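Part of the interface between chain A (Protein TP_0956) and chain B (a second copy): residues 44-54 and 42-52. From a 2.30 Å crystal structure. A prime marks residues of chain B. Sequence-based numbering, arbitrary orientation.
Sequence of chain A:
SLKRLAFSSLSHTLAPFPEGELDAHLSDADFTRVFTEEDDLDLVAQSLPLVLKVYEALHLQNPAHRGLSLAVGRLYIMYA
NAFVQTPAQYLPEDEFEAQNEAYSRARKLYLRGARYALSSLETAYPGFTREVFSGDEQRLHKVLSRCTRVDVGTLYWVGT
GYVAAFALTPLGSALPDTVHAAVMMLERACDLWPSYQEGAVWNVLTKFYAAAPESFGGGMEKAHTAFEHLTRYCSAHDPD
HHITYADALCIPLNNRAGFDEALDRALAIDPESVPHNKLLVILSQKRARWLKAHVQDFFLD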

# COMPACT_ATOMS: atom_id res chain seq x y z
N VAL A 44 -0.37 -6.52 -6.57
CA VAL A 44 0.39 -5.66 -7.47
C VAL A 44 0.07 -4.18 -7.19
O VAL A 44 0.97 -3.39 -6.94
N ALA A 45 -1.22 -3.83 -7.19
CA ALA A 45 -1.66 -2.47 -6.98
C ALA A 45 -1.08 -1.89 -5.69
O ALA A 45 -0.71 -0.73 -5.64
N GLN A 46 -1.03 -2.70 -4.64
CA GLN A 46 -0.57 -2.20 -3.34
C GLN A 46 0.94 -2.12 -3.21
O GLN A 46 1.45 -1.36 -2.40
N SER A 47 1.66 -2.91 -4.01
CA SER A 47 3.12 -2.90 -3.92
C SER A 47 3.78 -1.99 -4.94
O SER A 47 4.88 -1.52 -4.72
N LEU A 48 3.11 -1.71 -6.05
CA LEU A 48 3.75 -0.92 -7.11
C LEU A 48 4.15 0.54 -6.71
O LEU A 48 5.21 1.02 -7.11
N PRO A 49 3.32 1.22 -5.90
CA PRO A 49 3.69 2.61 -5.55
C PRO A 49 5.12 2.82 -5.00
O PRO A 49 5.82 3.69 -5.53
N LEU A 50 5.56 2.09 -3.98
CA LEU A 50 6.92 2.32 -3.47
C LEU A 50 7.95 1.98 -4.53
O LEU A 50 8.97 2.66 -4.64
N VAL A 51 7.69 0.94 -5.31
CA VAL A 51 8.54 0.60 -6.45
C VAL A 51 8.71 1.78 -7.42
O VAL A 51 9.82 2.12 -7.83
N LEU A 52 7.60 2.40 -7.80
CA LEU A 52 7.66 3.59 -8.63
C LEU A 52 8.56 4.62 -7.94
O LEU A 52 9.44 5.22 -8.57
N LYS A 53 8.38 4.80 -6.64
CA LYS A 53 9.13 5.81 -5.92
C LYS A 53 10.62 5.51 -5.89
O LYS A 53 11.45 6.40 -6.07
N VAL A 54 10.98 4.24 -5.68
CA VAL A 54 12.39 3.85 -5.68
C VAL A 54 13.04 4.05 -7.05
O VAL A 54 14.14 4.60 -7.14
N ASP B 42 -2.07 10.06 -3.15
CA ASP B 42 -2.29 8.62 -3.05
C ASP B 42 -1.01 7.80 -3.19
O ASP B 42 -0.82 6.82 -2.47
N LEU B 43 -0.14 8.19 -4.12
CA LEU B 43 1.14 7.49 -4.29
C LEU B 43 1.97 7.57 -3.01
O LEU B 43 2.60 6.59 -2.61
N VAL B 44 1.97 8.73 -2.37
CA VAL B 44 2.70 8.91 -1.13
C VAL B 44 2.06 8.06 -0.01
O VAL B 44 2.74 7.25 0.61
N ALA B 45 0.75 8.20 0.18
CA ALA B 45 0.03 7.49 1.22
C ALA B 45 0.27 5.99 1.12
O ALA B 45 0.40 5.31 2.13
N GLN B 46 0.30 5.46 -0.10
CA GLN B 46 0.42 4.01 -0.28
C GLN B 46 1.85 3.50 -0.16
O GLN B 46 2.07 2.33 0.14
N SER B 47 2.83 4.37 -0.38
CA SER B 47 4.22 3.95 -0.30
C SER B 47 4.87 4.23 1.05
O SER B 47 5.81 3.56 1.44
N LEU B 48 4.35 5.20 1.80
CA LEU B 48 5.00 5.58 3.06
C LEU B 48 5.04 4.46 4.15
O LEU B 48 6.04 4.32 4.85
N PRO B 49 3.97 3.64 4.27
CA PRO B 49 4.02 2.62 5.32
C PRO B 49 5.27 1.71 5.34
O PRO B 49 5.87 1.58 6.42
N LEU B 50 5.65 1.08 4.24
CA LEU B 50 6.84 0.21 4.29
C LEU B 50 8.09 1.02 4.61
O LEU B 50 8.96 0.56 5.33
N VAL B 51 8.16 2.24 4.08
CA VAL B 51 9.24 3.16 4.42
C VAL B 51 9.34 3.39 5.94
O VAL B 51 10.43 3.32 6.53
N LEU B 52 8.21 3.69 6.57
CA LEU B 52 8.19 3.82 8.02
C LEU B 52 8.76 2.54 8.64
O LEU B 52 9.59 2.58 9.54

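What fills the apolar centre of this contact? The two helices cross at nearly a right angle, their axes 7.8 Å apart, and Leu50 lies at the crossing. With chi1 t and chi2 p, it sets CD1 3.7 Å from CG2 of Val51′ (chi1 t) and CD2 3.9 Å from CB of Leu50′.

Why can the backbones come so close here? Ser47′ points toward chain A; CB of Ser47′ sits 3.5 Å from CA of Leu50, and beyond that CB there is only a hydroxyl to accommodate. Its chi1 is p, and OG donates a 2.6 Å hydrogen bond to O of Leu43′, satisfying the hydroxyl within its own helix. The CG of Lys53, a methylene, packs 3.9 Å from that OG.

What extends the apolar surface beyond the serine? Pro49 points toward chain B. Its CB lies 4.1 Å from CD2 of Leu43′, whose m,t rotamer brings its end nearer to chain A; CD2 of Leu52 meets the same Leu43′ CD2 at 4.2 Å.

How does the polar edge close? No direct hydrogen bond joins the stretches; at this edge a water bridges them. Gln46′ (chi1 m, chi2 t) places OE1 3.8 Å from CG of Pro49; water 1 donates to this OE1 (3.0 Å) and to O of Ala45 (2.6 Å). At the proline kink, water 2 accepts from N of Leu50 at 2.9 Å.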

# COMPACT_ATOMS: atom_id res chain seq x y z
CB VAL A 44 0.17 -6.03 -8.92
CG1 VAL A 44 1.04 -5.19 -9.81
CG2 VAL A 44 0.51 -7.51 -9.13
CB ALA A 45 -3.21 -2.39 -6.96
CB GLN A 46 -1.15 -3.04 -2.20
CG GLN A 46 -2.67 -2.97 -2.15
CD GLN A 46 -3.24 -3.65 -0.94
OE1 GLN A 46 -2.73 -3.50 0.17
NE2 GLN A 46 -4.30 -4.42 -1.14
CB SER A 47 3.70 -4.33 -3.97
OG SER A 47 3.19 -5.05 -5.07
CB LEU A 48 2.92 -0.95 -8.40
CG LEU A 48 3.21 -2.13 -9.33
CD1 LEU A 48 2.46 -1.99 -10.65
CD2 LEU A 48 4.71 -2.26 -9.58
CB PRO A 49 2.62 3.02 -4.54
CG PRO A 49 1.41 2.19 -4.94
CD PRO A 49 2.00 0.86 -5.33
CB LEU A 50 7.20 1.57 -2.17
CG LEU A 50 8.57 1.79 -1.50
CD1 LEU A 50 8.96 3.29 -1.35
CD2 LEU A 50 8.59 1.09 -0.15
CB VAL A 51 7.96 -0.61 -7.20
CG1 VAL A 51 8.76 -0.91 -8.44
CG2 VAL A 51 7.95 -1.83 -6.26
CB LEU A 52 6.26 4.16 -8.85
CG LEU A 52 5.45 3.76 -10.09
CD1 LEU A 52 5.65 2.33 -10.43
CD2 LEU A 52 3.97 4.03 -9.85
CB LYS A 53 8.54 6.02 -4.53
CG LYS A 53 7.19 6.73 -4.56
CD LYS A 53 7.42 8.22 -4.67
CE LYS A 53 6.61 8.84 -5.79
NZ LYS A 53 7.23 10.14 -6.21
CB VAL A 54 12.59 2.41 -5.20
CG1 VAL A 54 14.01 1.95 -5.47
CG2 VAL A 54 12.27 2.31 -3.70
CB ASP B 42 -3.36 8.15 -4.05
CG ASP B 42 -4.75 8.64 -3.68
OD1 ASP B 42 -4.98 8.93 -2.49
OD2 ASP B 42 -5.62 8.73 -4.58
CB LEU B 43 1.95 8.08 -5.45
CG LEU B 43 1.51 7.62 -6.84
CD1 LEU B 43 2.23 8.41 -7.93
CD2 LEU B 43 1.76 6.14 -6.99
CB VAL B 44 2.80 10.38 -0.74
CG1 VAL B 44 3.64 10.53 0.49
CG2 VAL B 44 3.45 11.16 -1.89
CB ALA B 45 -1.48 7.81 1.15
CB GLN B 46 -0.17 3.57 -1.62
CG GLN B 46 -1.66 3.86 -1.70
CD GLN B 46 -2.29 3.29 -2.95
OE1 GLN B 46 -2.01 2.15 -3.33
NE2 GLN B 46 -3.14 4.07 -3.60
CB SER B 47 5.06 4.52 -1.45
OG SER B 47 4.89 5.92 -1.57
CB LEU B 48 4.42 6.89 3.61
CG LEU B 48 5.07 8.16 3.07
CD1 LEU B 48 4.55 9.40 3.79
CD2 LEU B 48 6.60 8.08 3.21
CB PRO B 49 2.73 1.81 5.08
CG PRO B 49 1.78 2.83 4.47
CD PRO B 49 2.68 3.65 3.56
CB LEU B 50 7.04 -0.61 3.02
CG LEU B 50 8.20 -1.61 2.99
CD1 LEU B 50 8.28 -2.54 4.23
CD2 LEU B 50 8.13 -2.44 1.71
CB VAL B 51 9.03 4.50 3.70
CG1 VAL B 51 10.07 5.51 4.13
CG2 VAL B 51 9.09 4.28 2.19
CB LEU B 52 6.77 4.08 8.51
CG LEU B 52 6.27 5.51 8.72
CD1 LEU B 52 6.79 6.43 7.67
CD2 LEU B 52 4.74 5.54 8.71
O HOH W 1 -2.25 1.27 -6.15
O HOH W 2 3.88 0.57 -2.14